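Local coordinates for protein thiazoline oxidase/subtilisin-like protease (Prochloron didemni, PDB 4H6X) that probably cleaves a patellamide precursor peptide and joins the ends of the released segment into a ring, as a transamidating protease of the subtilisin family, at residues L286-Q291 against V298-V303; H11-R16 against F126-N131; E66-E71 against D102-N107; G40-T45 against V134-Q139. All blocks are in the same frame, centred on the assembly; numbering follows the deposited sequence.

Contact 1. Residues L286-Q291 against V298-V303; sequences LLMSLQ and VDAEAV
With CG set anti to its own carbonyl carbon (chi1 -73°) and the chain extended beyond it, Q291 lays its amide against the backbone of D299. OE1 accepts from D299 N at 2.9 Å in an almost straight bond (168°), the donor standing above the amide carbonyl plane. NE2 returns a weak bond to D299 O at 3.4 Å, and one side-chain amide thus engages both polar backbone atoms of the residue. M288 has the same first torsion, and its extended chain carries CE to 3.7 Å from A300 CB, while SD lies 3.9 Å from V298 CG1. These are two successive helices of the subtilisin-like fold, joined by a short loop in which the chain leaves helix 273-293 and turns into helix 300-309. D299 sits at the N-cap of the second helix, with OD1 taking A302 N from above the carboxylate plane. One turn further on, V303 drops its two methyls between the helices. CG1 meets L287 CD1 at 3.9 Å; CG2 packs at 4.0 Å on M288 CG, the two side chains crossing at about a right angle. L287 also touches M336 and L339 of helix 332-340.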
loop_
_atom_site.group_PDB
_atom_site.type_symbol
_atom_site.label_atom_id
_atom_site.label_comp_id
_atom_site.label_asym_id
_atom_site.label_seq_id
_atom_site.Cartn_x
_atom_site.Cartn_y
_atom_site.Cartn_z
ATOM N N LEU A 286 -7.473 -8.533 -2.259
ATOM C CA LEU A 286 -8.872 -8.963 -2.297
ATOM C C LEU A 286 -9.137 -9.933 -3.471
ATOM O O LEU A 286 -9.824 -10.952 -3.309
ATOM C CB LEU A 286 -9.806 -7.749 -2.374
ATOM C CG LEU A 286 -9.952 -6.805 -1.162
ATOM C CD1 LEU A 286 -11.037 -5.773 -1.438
ATOM C CD2 LEU A 286 -10.255 -7.530 0.143
ATOM N N LEU A 287 -8.584 -9.630 -4.641
ATOM C CA LEU A 287 -8.810 -10.476 -5.827
ATOM C C LEU A 287 -8.154 -11.834 -5.655
ATOM O O LEU A 287 -8.736 -12.859 -6.015
ATOM C CB LEU A 287 -8.344 -9.789 -7.114
ATOM C CG LEU A 287 -9.096 -8.515 -7.517
ATOM C CD1 LEU A 287 -8.371 -7.784 -8.646
ATOM C CD2 LEU A 287 -10.557 -8.793 -7.888
ATOM N N MET A 288 -6.951 -11.841 -5.073
ATOM C CA MET A 288 -6.291 -13.078 -4.683
ATOM C C MET A 288 -7.080 -13.828 -3.602
ATOM O O MET A 288 -7.155 -15.059 -3.633
ATOM C CB MET A 288 -4.858 -12.820 -4.179
ATOM C CG MET A 288 -3.883 -12.283 -5.208
ATOM S SD MET A 288 -2.241 -12.122 -4.459
ATOM C CE MET A 288 -1.318 -11.594 -5.903
ATOM N N SER A 289 -7.653 -13.102 -2.646
ATOM C CA SER A 289 -8.484 -13.736 -1.614
ATOM C C SER A 289 -9.661 -14.514 -2.222
ATOM O O SER A 289 -10.028 -15.595 -1.750
ATOM C CB SER A 289 -8.987 -12.690 -0.621
ATOM O OG SER A 289 -7.884 -12.096 0.033
ATOM N N LEU A 290 -10.225 -13.955 -3.282
ATOM C CA LEU A 290 -11.353 -14.551 -3.995
ATOM C C LEU A 290 -10.934 -15.809 -4.775
ATOM O O LEU A 290 -11.713 -16.753 -4.902
ATOM C CB LEU A 290 -11.953 -13.503 -4.920
ATOM C CG LEU A 290 -13.463 -13.371 -5.043
ATOM C CD1 LEU A 290 -14.141 -13.444 -3.677
ATOM C CD2 LEU A 290 -13.758 -12.057 -5.748
ATOM N N GLN A 291 -9.695 -15.825 -5.276
ATOM C CA GLN A 291 -9.126 -17.021 -5.896
ATOM C C GLN A 291 -9.079 -18.164 -4.887
ATOM O O GLN A 291 -9.556 -19.267 -5.174
ATOM C CB GLN A 291 -7.731 -16.746 -6.467
ATOM C CG GLN A 291 -7.709 -15.905 -7.737
ATOM C CD GLN A 291 -6.293 -15.546 -8.179
ATOM O OE1 GLN A 291 -5.374 -15.460 -7.358
ATOM N NE2 GLN A 291 -6.114 -15.325 -9.479
ATOM N N VAL A 298 -3.724 -19.259 -5.988
ATOM C CA VAL A 298 -3.354 -17.854 -6.155
ATOM C C VAL A 298 -2.582 -17.710 -7.457
ATOM O O VAL A 298 -1.651 -18.459 -7.719
ATOM C CB VAL A 298 -2.503 -17.345 -4.969
ATOM C CG1 VAL A 298 -2.035 -15.917 -5.207
ATOM C CG2 VAL A 298 -3.297 -17.442 -3.679
ATOM N N ASP A 299 -2.987 -16.760 -8.283
ATOM C CA ASP A 299 -2.297 -16.513 -9.538
ATOM C C ASP A 299 -2.080 -15.013 -9.685
ATOM O O ASP A 299 -2.984 -14.276 -10.086
ATOM C CB ASP A 299 -3.115 -17.089 -10.702
ATOM C CG ASP A 299 -2.379 -17.045 -12.025
ATOM O OD1 ASP A 299 -1.454 -16.225 -12.200
ATOM O OD2 ASP A 299 -2.757 -17.833 -12.912
ATOM N N ALA A 300 -0.866 -14.580 -9.348
ATOM C CA ALA A 300 -0.514 -13.161 -9.249
ATOM C C ALA A 300 -0.491 -12.466 -10.599
ATOM O O ALA A 300 -0.940 -11.325 -10.723
ATOM C CB ALA A 300 0.834 -12.993 -8.543
ATOM N N GLU A 301 0.034 -13.155 -11.607
ATOM C CA GLU A 301 0.070 -12.626 -12.962
ATOM C C GLU A 301 -1.343 -12.492 -13.553
ATOM O O GLU A 301 -1.617 -11.548 -14.299
ATOM C CB GLU A 301 0.991 -13.468 -13.862
ATOM C CG GLU A 301 1.248 -12.893 -15.254
ATOM C CD GLU A 301 2.035 -11.577 -15.269
ATOM O OE1 GLU A 301 2.678 -11.201 -14.257
ATOM O OE2 GLU A 301 2.006 -10.898 -16.319
ATOM N N ALA A 302 -2.242 -13.408 -13.204
ATOM C CA ALA A 302 -3.632 -13.294 -13.693
ATOM C C ALA A 302 -4.269 -12.031 -13.101
ATOM O O ALA A 302 -4.910 -11.257 -13.819
ATOM C CB ALA A 302 -4.444 -14.540 -13.357
ATOM N N VAL A 303 -4.046 -11.802 -11.802
ATOM C CA VAL A 303 -4.583 -10.612 -11.146
ATOM C C VAL A 303 -4.014 -9.366 -11.801
ATOM O O VAL A 303 -4.761 -8.474 -12.198
ATOM C CB VAL A 303 -4.344 -10.596 -9.613
ATOM C CG1 VAL A 303 -4.735 -9.235 -9.030
ATOM C CG2 VAL A 303 -5.154 -11.693 -8.944
#

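Contact 2. Residues H11-R16 against F126-N131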
loop_
_atom_site.group_PDB
_atom_site.type_symbol
_atom_site.label_atom_id
_atom_site.label_comp_id
_atom_site.label_asym_id
_atom_site.label_seq_id
_atom_site.Cartn_x
_atom_site.Cartn_y
_atom_site.Cartn_z
ATOM N N HIS A 11 -16.974 1.859 2.710
ATOM C CA HIS A 11 -15.578 2.255 2.750
ATOM C C HIS A 11 -15.490 3.652 2.186
ATOM O O HIS A 11 -16.245 4.001 1.282
ATOM C CB HIS A 11 -14.723 1.294 1.913
ATOM C CG HIS A 11 -13.248 1.509 2.068
ATOM N ND1 HIS A 11 -12.566 2.490 1.382
ATOM C CD2 HIS A 11 -12.329 0.875 2.834
ATOM C CE1 HIS A 11 -11.290 2.455 1.724
ATOM N NE2 HIS A 11 -11.119 1.483 2.603
ATOM N N ASP A 12 -14.551 4.433 2.711
ATOM C CA ASP A 12 -14.293 5.810 2.286
ATOM C C ASP A 12 -14.144 5.977 0.772
ATOM O O ASP A 12 -14.485 7.038 0.230
ATOM C CB ASP A 12 -13.039 6.333 3.000
ATOM C CG ASP A 12 -12.720 7.772 2.659
ATOM O OD1 ASP A 12 -13.489 8.673 3.065
ATOM O OD2 ASP A 12 -11.684 8.018 2.005
ATOM N N LEU A 13 -13.637 4.939 0.095
ATOM C CA LEU A 13 -13.321 5.030 -1.334
ATOM C C LEU A 13 -14.371 4.365 -2.234
ATOM O O LEU A 13 -14.198 4.323 -3.457
ATOM C CB LEU A 13 -11.915 4.455 -1.625
ATOM C CG LEU A 13 -10.725 5.123 -0.923
ATOM C CD1 LEU A 13 -9.420 4.358 -1.138
ATOM C CD2 LEU A 13 -10.582 6.587 -1.349
ATOM N N ASP A 14 -15.447 3.858 -1.631
ATOM C CA ASP A 14 -16.539 3.219 -2.386
ATOM C C ASP A 14 -17.001 4.045 -3.584
ATOM O O ASP A 14 -17.152 3.514 -4.690
ATOM C CB ASP A 14 -17.741 2.906 -1.488
ATOM C CG ASP A 14 -17.529 1.679 -0.625
ATOM O OD1 ASP A 14 -16.634 0.843 -0.927
ATOM O OD2 ASP A 14 -18.278 1.538 0.368
ATOM N N GLU A 15 -17.211 5.339 -3.361
ATOM C CA GLU A 15 -17.709 6.219 -4.409
ATOM C C GLU A 15 -16.649 6.550 -5.445
ATOM O O GLU A 15 -16.971 6.818 -6.598
ATOM C CB GLU A 15 -18.313 7.502 -3.816
ATOM C CG GLU A 15 -19.609 7.271 -3.043
ATOM C CD GLU A 15 -20.662 6.532 -3.859
ATOM O OE1 GLU A 15 -20.962 6.966 -4.995
ATOM O OE2 GLU A 15 -21.196 5.512 -3.365
ATOM N N ARG A 16 -15.384 6.511 -5.039
ATOM C CA ARG A 16 -14.291 6.825 -5.952
ATOM C C ARG A 16 -13.819 5.598 -6.732
ATOM O O ARG A 16 -13.110 5.734 -7.722
ATOM C CB ARG A 16 -13.131 7.477 -5.188
ATOM C CG ARG A 16 -13.458 8.877 -4.679
ATOM C CD ARG A 16 -12.427 9.397 -3.679
ATOM N NE ARG A 16 -11.119 9.661 -4.292
ATOM C CZ ARG A 16 -10.052 10.117 -3.634
ATOM N NH1 ARG A 16 -10.113 10.364 -2.329
ATOM N NH2 ARG A 16 -8.917 10.329 -4.290
ATOM N N PHE A 126 -10.404 2.199 8.106
ATOM C CA PHE A 126 -10.891 0.946 7.554
ATOM C C PHE A 126 -10.120 0.700 6.247
ATOM O O PHE A 126 -10.292 1.429 5.279
ATOM C CB PHE A 126 -12.402 1.062 7.322
ATOM C CG PHE A 126 -13.017 -0.069 6.529
ATOM C CD1 PHE A 126 -12.507 -1.360 6.584
ATOM C CD2 PHE A 126 -14.155 0.170 5.742
ATOM C CE1 PHE A 126 -13.090 -2.387 5.856
ATOM C CE2 PHE A 126 -14.749 -0.855 5.022
ATOM C CZ PHE A 126 -14.211 -2.134 5.075
ATOM N N GLY A 127 -9.246 -0.301 6.250
ATOM C CA GLY A 127 -8.408 -0.583 5.085
ATOM C C GLY A 127 -9.136 -1.371 4.004
ATOM O O GLY A 127 -10.242 -1.846 4.216
ATOM N N ILE A 128 -8.504 -1.507 2.844
ATOM C CA ILE A 128 -9.088 -2.237 1.715
ATOM C C ILE A 128 -9.219 -3.725 2.026
ATOM O O ILE A 128 -10.221 -4.364 1.669
ATOM C CB ILE A 128 -8.259 -2.006 0.429
ATOM C CG1 ILE A 128 -8.239 -0.507 0.073
ATOM C CG2 ILE A 128 -8.788 -2.840 -0.736
ATOM C CD1 ILE A 128 -9.579 0.083 -0.341
ATOM N N ALA A 129 -8.232 -4.275 2.726
ATOM C CA ALA A 129 -8.179 -5.719 2.931
ATOM C C ALA A 129 -7.864 -6.101 4.387
ATOM O O ALA A 129 -6.817 -6.726 4.670
ATOM C CB ALA A 129 -7.186 -6.346 1.954
ATOM N N PRO A 130 -8.774 -5.736 5.319
ATOM C CA PRO A 130 -8.552 -5.936 6.762
ATOM C C PRO A 130 -8.326 -7.391 7.203
ATOM O O PRO A 130 -7.816 -7.619 8.305
ATOM C CB PRO A 130 -9.846 -5.395 7.392
ATOM C CG PRO A 130 -10.875 -5.542 6.316
ATOM C CD PRO A 130 -10.122 -5.187 5.056
ATOM N N ASN A 131 -8.692 -8.363 6.367
ATOM C CA ASN A 131 -8.578 -9.770 6.774
ATOM C C ASN A 131 -7.379 -10.537 6.223
ATOM O O ASN A 131 -7.188 -11.704 6.563
ATOM C CB ASN A 131 -9.878 -10.545 6.484
ATOM C CG ASN A 131 -10.965 -10.282 7.516
ATOM O OD1 ASN A 131 -12.145 -10.548 7.272
ATOM N ND2 ASN A 131 -10.574 -9.769 8.677
#
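The imidazole of H11 leans over the phenyl ring of F126, their planes inclined at 56° and their centroids 4.9 Å apart, an oblique meeting that is neither a stack nor a T-shape. The atom that touches is H11 CD2, which lies over one face of F126, displaced toward the rim, and comes within 3.5 Å of F126 CD2. H11 CB rests on the same side of the phenyl, near F126 CE2. The imidazole itself receives the methyl CD1 of I128 over one of its faces, 3.6 Å from H11 CE1, with the two side chains at about a right angle. H11 NE2 ends 2.8 Å from F126 O, and G127 O lies at the ring's edge.

A chi1 of -171° sets H11 CG anti to the backbone N, and the bond at ND1, which accepts from L13 N at 3.0 Å, would help hold the ring's rotation. Both residues lie in a type I beta turn from H11 to D14, closed by D14 N on H11 O; D14 OD2 also accepts from H11 N at 2.7 Å. The turn lies in the N-terminal arm ahead of helix 20-26; 126-131 is the loop that brings the subtilisin-like chain from helix 101-118 back into strand 133-138 of the central sheet.

Nearby, L13 CD1 approaches I128 CD1 at a looser 4.4 Å. Both of these side chains go on to meet helix 273-293, L13 at V279 and I128 at L286. The ring of F126 also meets that of H24, from helix 20-26, at a shallower angle of about 30°.

Contact 3. Residues E66-E71 against D102-N107; sequences EPITPE and DRIVLN
Two hydrogen bonds join R103 to E66, and both end on the same atom. The guanidinium approaches end-on, NH1 and NH2 each 2.8 Å from E66 O, so the carbonyl oxygen lies at the edge of the group and in its plane. Sharing one acceptor bends both bonds, to 141° and 142°. NH1 lies in the plane of the carbonyl, NH2 above it. NH2 also makes a salt bridge to D140, which holds the group from a further direction and would help fix its rotation.

Van der Waals packing comes from I68, whose CD1 sits over one face of the guanidinium, off toward the rim and 3.2 Å from R103 NH1, a close approach. The other branch, CG2, turns to the helix itself and makes an apolar contact with I104 CG1 at 3.8 Å. N107 ND2 lies 4.1 Å from I68 CG1, but its amide is engaged outside this pair: OD1 accepts from D41 N, and ND2 bonds to Y73 and D140. An alanine in place of R103 would probably leave E66 O without both of these donors and D140 without this positive partner, and open a gap beside I68 CD1 where the guanidinium was.

T69, the N-cap of helix 70-82, uses OG1 to cap D72 N. I68 and I104 both touch Y73 of that helix, and the contact therefore pins its start and the preceding loop to the first turns of helix 101-118, which further along carries the histidine of a presumed Ser-His-Asp triad.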
loop_
_atom_site.group_PDB
_atom_site.type_symbol
_atom_site.label_atom_id
_atom_site.label_comp_id
_atom_site.label_asym_id
_atom_site.label_seq_id
_atom_site.Cartn_x
_atom_site.Cartn_y
_atom_site.Cartn_z
ATOM N N GLU A 66 17.490 3.843 17.448
ATOM C CA GLU A 66 16.791 4.303 18.642
ATOM C C GLU A 66 15.327 4.605 18.324
ATOM O O GLU A 66 15.030 5.240 17.304
ATOM C CB GLU A 66 17.482 5.535 19.241
ATOM C CG GLU A 66 18.648 5.202 20.164
ATOM C CD GLU A 66 18.221 4.366 21.359
ATOM O OE1 GLU A 66 17.556 4.916 22.268
ATOM O OE2 GLU A 66 18.539 3.151 21.384
ATOM N N PRO A 67 14.406 4.142 19.189
ATOM C CA PRO A 67 12.999 4.494 19.031
ATOM C C PRO A 67 12.832 6.011 18.992
ATOM O O PRO A 67 13.603 6.728 19.621
ATOM C CB PRO A 67 12.336 3.897 20.282
ATOM C CG PRO A 67 13.453 3.653 21.245
ATOM C CD PRO A 67 14.625 3.300 20.378
ATOM N N ILE A 68 11.869 6.475 18.202
ATOM C CA ILE A 68 11.568 7.892 18.061
ATOM C C ILE A 68 10.543 8.240 19.135
ATOM O O ILE A 68 9.573 7.505 19.310
ATOM C CB ILE A 68 10.975 8.203 16.662
ATOM C CG1 ILE A 68 11.865 7.639 15.537
ATOM C CG2 ILE A 68 10.692 9.703 16.496
ATOM C CD1 ILE A 68 12.933 8.580 15.030
ATOM N N THR A 69 10.751 9.351 19.844
ATOM C CA THR A 69 9.829 9.753 20.919
ATOM C C THR A 69 8.469 10.196 20.364
ATOM O O THR A 69 8.383 10.661 19.216
ATOM C CB THR A 69 10.394 10.893 21.808
ATOM O OG1 THR A 69 10.585 12.072 21.025
ATOM C CG2 THR A 69 11.713 10.495 22.451
ATOM N N PRO A 70 7.399 10.047 21.175
ATOM C CA PRO A 70 6.112 10.619 20.782
ATOM C C PRO A 70 6.221 12.122 20.525
ATOM O O PRO A 70 5.573 12.644 19.616
ATOM C CB PRO A 70 5.216 10.334 21.995
ATOM C CG PRO A 70 5.823 9.129 22.633
ATOM C CD PRO A 70 7.303 9.262 22.422
ATOM N N GLU A 71 7.063 12.808 21.304
ATOM C CA GLU A 71 7.239 14.253 21.158
ATOM C C GLU A 71 7.773 14.611 19.772
ATOM O O GLU A 71 7.328 15.584 19.161
ATOM C CB GLU A 71 8.161 14.813 22.258
ATOM C CG GLU A 71 7.626 14.688 23.688
ATOM C CD GLU A 71 7.452 13.259 24.160
ATOM O OE1 GLU A 71 8.404 12.453 24.077
ATOM O OE2 GLU A 71 6.342 12.931 24.621
ATOM N N ASP A 102 13.848 12.530 8.936
ATOM C CA ASP A 102 13.922 11.629 7.782
ATOM C C ASP A 102 13.284 10.286 8.124
ATOM O O ASP A 102 12.450 9.782 7.366
ATOM C CB ASP A 102 15.370 11.413 7.330
ATOM C CG ASP A 102 16.009 12.669 6.784
ATOM O OD1 ASP A 102 15.368 13.375 5.978
ATOM O OD2 ASP A 102 17.176 12.941 7.154
ATOM N N ARG A 103 13.652 9.735 9.280
ATOM C CA ARG A 103 13.055 8.485 9.768
ATOM C C ARG A 103 11.572 8.658 10.044
ATOM O O ARG A 103 10.791 7.734 9.829
ATOM C CB ARG A 103 13.735 7.988 11.047
ATOM C CG ARG A 103 15.188 7.563 10.876
ATOM C CD ARG A 103 15.793 7.210 12.235
ATOM N NE ARG A 103 15.050 6.137 12.882
ATOM C CZ ARG A 103 14.974 5.940 14.197
ATOM N NH1 ARG A 103 15.590 6.754 15.038
ATOM N NH2 ARG A 103 14.272 4.917 14.670
ATOM N N ILE A 104 11.179 9.834 10.539
ATOM C CA ILE A 104 9.761 10.080 10.827
ATOM C C ILE A 104 8.929 10.043 9.539
ATOM O O ILE A 104 7.869 9.442 9.522
ATOM C CB ILE A 104 9.537 11.389 11.618
ATOM C CG1 ILE A 104 9.996 11.208 13.079
ATOM C CG2 ILE A 104 8.067 11.805 11.604
ATOM C CD1 ILE A 104 10.168 12.510 13.839
ATOM N N VAL A 105 9.409 10.696 8.482
ATOM C CA VAL A 105 8.734 10.655 7.179
ATOM C C VAL A 105 8.442 9.202 6.803
ATOM O O VAL A 105 7.313 8.872 6.458
ATOM C CB VAL A 105 9.534 11.363 6.053
ATOM C CG1 VAL A 105 8.904 11.117 4.678
ATOM C CG2 VAL A 105 9.623 12.861 6.305
ATOM N N LEU A 106 9.461 8.346 6.898
ATOM C CA LEU A 106 9.329 6.919 6.538
ATOM C C LEU A 106 8.391 6.157 7.461
ATOM O O LEU A 106 7.573 5.347 6.998
ATOM C CB LEU A 106 10.701 6.231 6.519
ATOM C CG LEU A 106 10.813 5.049 5.549
ATOM C CD1 LEU A 106 10.790 5.540 4.109
ATOM C CD2 LEU A 106 12.073 4.234 5.818
ATOM N N ASN A 107 8.505 6.393 8.769
ATOM C CA ASN A 107 7.665 5.663 9.721
ATOM C C ASN A 107 6.226 6.137 9.659
ATOM O O ASN A 107 5.288 5.336 9.776
ATOM C CB ASN A 107 8.202 5.788 11.143
ATOM C CG ASN A 107 9.576 5.174 11.296
ATOM O OD1 ASN A 107 9.992 4.341 10.485
ATOM N ND2 ASN A 107 10.296 5.581 12.344
#

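Contact 4. Residues G40-T45 against V134-Q139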
loop_
_atom_site.group_PDB
_atom_site.type_symbol
_atom_site.label_atom_id
_atom_site.label_comp_id
_atom_site.label_asym_id
_atom_site.label_seq_id
_atom_site.Cartn_x
_atom_site.Cartn_y
_atom_site.Cartn_z
ATOM N N GLY A 40 8.738 2.048 6.272
ATOM C CA GLY A 40 9.210 2.350 7.639
ATOM C C GLY A 40 8.574 1.468 8.702
ATOM O O GLY A 40 7.982 0.419 8.405
ATOM N N ASP A 41 8.693 1.911 9.950
ATOM C CA ASP A 41 8.231 1.175 11.107
ATOM C C ASP A 41 6.893 1.763 11.588
ATOM O O ASP A 41 6.867 2.860 12.144
ATOM C CB ASP A 41 9.292 1.254 12.220
ATOM C CG ASP A 41 8.997 0.338 13.388
ATOM O OD1 ASP A 41 8.017 -0.416 13.339
ATOM O OD2 ASP A 41 9.760 0.368 14.374
ATOM N N PRO A 42 5.786 1.028 11.381
ATOM C CA PRO A 42 4.454 1.501 11.732
ATOM C C PRO A 42 4.155 1.332 13.221
ATOM O O PRO A 42 4.834 0.572 13.924
ATOM C CB PRO A 42 3.544 0.576 10.921
ATOM C CG PRO A 42 4.277 -0.708 10.933
ATOM C CD PRO A 42 5.739 -0.333 10.818
ATOM N N ASP A 43 3.122 2.026 13.678
ATOM C CA ASP A 43 2.794 2.088 15.103
ATOM C C ASP A 43 1.659 1.110 15.383
ATOM O O ASP A 43 0.504 1.399 15.110
ATOM C CB ASP A 43 2.420 3.533 15.469
ATOM C CG ASP A 43 2.027 3.711 16.944
ATOM O OD1 ASP A 43 2.042 2.734 17.725
ATOM O OD2 ASP A 43 1.688 4.857 17.306
ATOM N N TYR A 44 2.006 -0.054 15.921
ATOM C CA TYR A 44 1.032 -1.118 16.192
ATOM C C TYR A 44 0.159 -0.903 17.432
ATOM O O TYR A 44 -0.655 -1.766 17.753
ATOM C CB TYR A 44 1.748 -2.466 16.337
ATOM C CG TYR A 44 2.096 -3.156 15.045
ATOM C CD1 TYR A 44 1.927 -2.518 13.806
ATOM C CD2 TYR A 44 2.629 -4.441 15.055
ATOM C CE1 TYR A 44 2.257 -3.161 12.619
ATOM C CE2 TYR A 44 2.956 -5.080 13.874
ATOM C CZ TYR A 44 2.775 -4.437 12.664
ATOM O OH TYR A 44 3.122 -5.080 11.486
ATOM N N THR A 45 0.328 0.218 18.130
ATOM C CA THR A 45 -0.585 0.566 19.235
ATOM C C THR A 45 -1.875 1.233 18.744
ATOM O O THR A 45 -2.812 1.388 19.516
ATOM C CB THR A 45 0.066 1.474 20.310
ATOM O OG1 THR A 45 0.370 2.764 19.754
ATOM C CG2 THR A 45 1.325 0.848 20.882
ATOM N N VAL A 134 -0.599 -9.406 7.124
ATOM C CA VAL A 134 0.356 -8.375 6.738
ATOM C C VAL A 134 1.628 -8.505 7.563
ATOM O O VAL A 134 1.563 -8.626 8.797
ATOM C CB VAL A 134 -0.228 -6.954 6.895
ATOM C CG1 VAL A 134 0.883 -5.911 6.796
ATOM C CG2 VAL A 134 -1.310 -6.695 5.846
ATOM N N ILE A 135 2.766 -8.511 6.867
ATOM C CA ILE A 135 4.086 -8.421 7.505
ATOM C C ILE A 135 4.727 -7.092 7.124
ATOM O O ILE A 135 4.956 -6.816 5.939
ATOM C CB ILE A 135 5.024 -9.575 7.081
ATOM C CG1 ILE A 135 4.443 -10.926 7.536
ATOM C CG2 ILE A 135 6.453 -9.361 7.628
ATOM C CD1 ILE A 135 5.141 -12.152 6.941
ATOM N N ASN A 136 4.975 -6.253 8.125
ATOM C CA ASN A 136 5.788 -5.066 7.925
ATOM C C ASN A 136 7.269 -5.415 8.043
ATOM O O ASN A 136 7.684 -6.074 9.001
ATOM C CB ASN A 136 5.409 -3.978 8.934
ATOM C CG ASN A 136 4.138 -3.233 8.546
ATOM O OD1 ASN A 136 4.158 -2.352 7.678
ATOM N ND2 ASN A 136 3.042 -3.557 9.203
ATOM N N MET A 137 8.065 -4.984 7.072
ATOM C CA MET A 137 9.519 -5.144 7.146
ATOM C C MET A 137 10.157 -3.749 7.203
ATOM O O MET A 137 10.516 -3.177 6.158
ATOM C CB MET A 137 10.037 -5.939 5.944
ATOM C CG MET A 137 11.514 -6.316 6.040
ATOM S SD MET A 137 12.183 -7.026 4.512
ATOM C CE MET A 137 11.137 -8.461 4.347
ATOM N N PRO A 138 10.272 -3.172 8.418
ATOM C CA PRO A 138 10.676 -1.758 8.511
ATOM C C PRO A 138 12.108 -1.520 8.053
ATOM O O PRO A 138 12.981 -2.339 8.330
ATOM C CB PRO A 138 10.565 -1.457 10.013
ATOM C CG PRO A 138 9.582 -2.461 10.519
ATOM C CD PRO A 138 9.907 -3.713 9.736
ATOM N N GLN A 139 12.329 -0.383 7.395
ATOM C CA GLN A 139 13.611 -0.028 6.804
ATOM C C GLN A 139 14.238 1.236 7.431
ATOM O O GLN A 139 15.281 1.715 6.964
ATOM C CB GLN A 139 13.433 0.215 5.294
ATOM C CG GLN A 139 12.814 -0.944 4.513
ATOM C CD GLN A 139 13.660 -2.204 4.579
ATOM O OE1 GLN A 139 14.888 -2.146 4.484
ATOM N NE2 GLN A 139 13.013 -3.343 4.770
#
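Where the central parallel sheet of the subtilisin-like fold ends, the loop that leaves strand 34-39 turns over its neighbour, strand 133-138, and G40, D41, P42 and Y44 meet N136 and P138. The two runs of backbone point 142° apart. P138 CA makes a CH...O contact with G40 O at 3.5 Å, and the proline's CB meets D41 CB at 3.7 Å. G40 directly follows the aspartate of a presumed catalytic triad, so this packing borders the probable active site. N136 carries the rest of the contact. Its amide carbon CG lies 3.5 Å from P42 CG, and ND2 donates to Y44 OH at 2.7 Å. The bond is fairly straight (161°), with the hydroxyl in the amide plane, while ring and amide planes are 61° apart. OD1 is held by T114 of helix 101-118. An alanine at N136 would probably leave Y44 OH without this donor and T114 OG1 without this partner, and open a gap beside P42. D43 OD1 accepts from T45 N, two residues on, in an Asx turn. K56, from the strand on the other side of 133-138, forms a salt bridge with D41 and a cation-pi contact with the Y44 ring.

Overall arrangement
From the N terminus, 11-16 opens contact 2, which stays open until 126-131. Contact 4 opens within that span at 40-45 and closes only at 134-139, so the two cross. Contact 3, from 66-71 to 102-107, is nested inside both loops. Contact 1 follows in series and closes a short turn between two late helices. Contacts 3 and 4, 12 Å apart between centres, touch through N107 and L106, linking helix 101-118 to the ends of strands 34-39 and 133-138. Contacts 1 and 2 touch where L286 packs on I128 and A129, joining helix 273-293 to the loop 126-131 on which the N-terminal arm rests. Contacts 1 and 3 lie on opposite sides of the chain's centre.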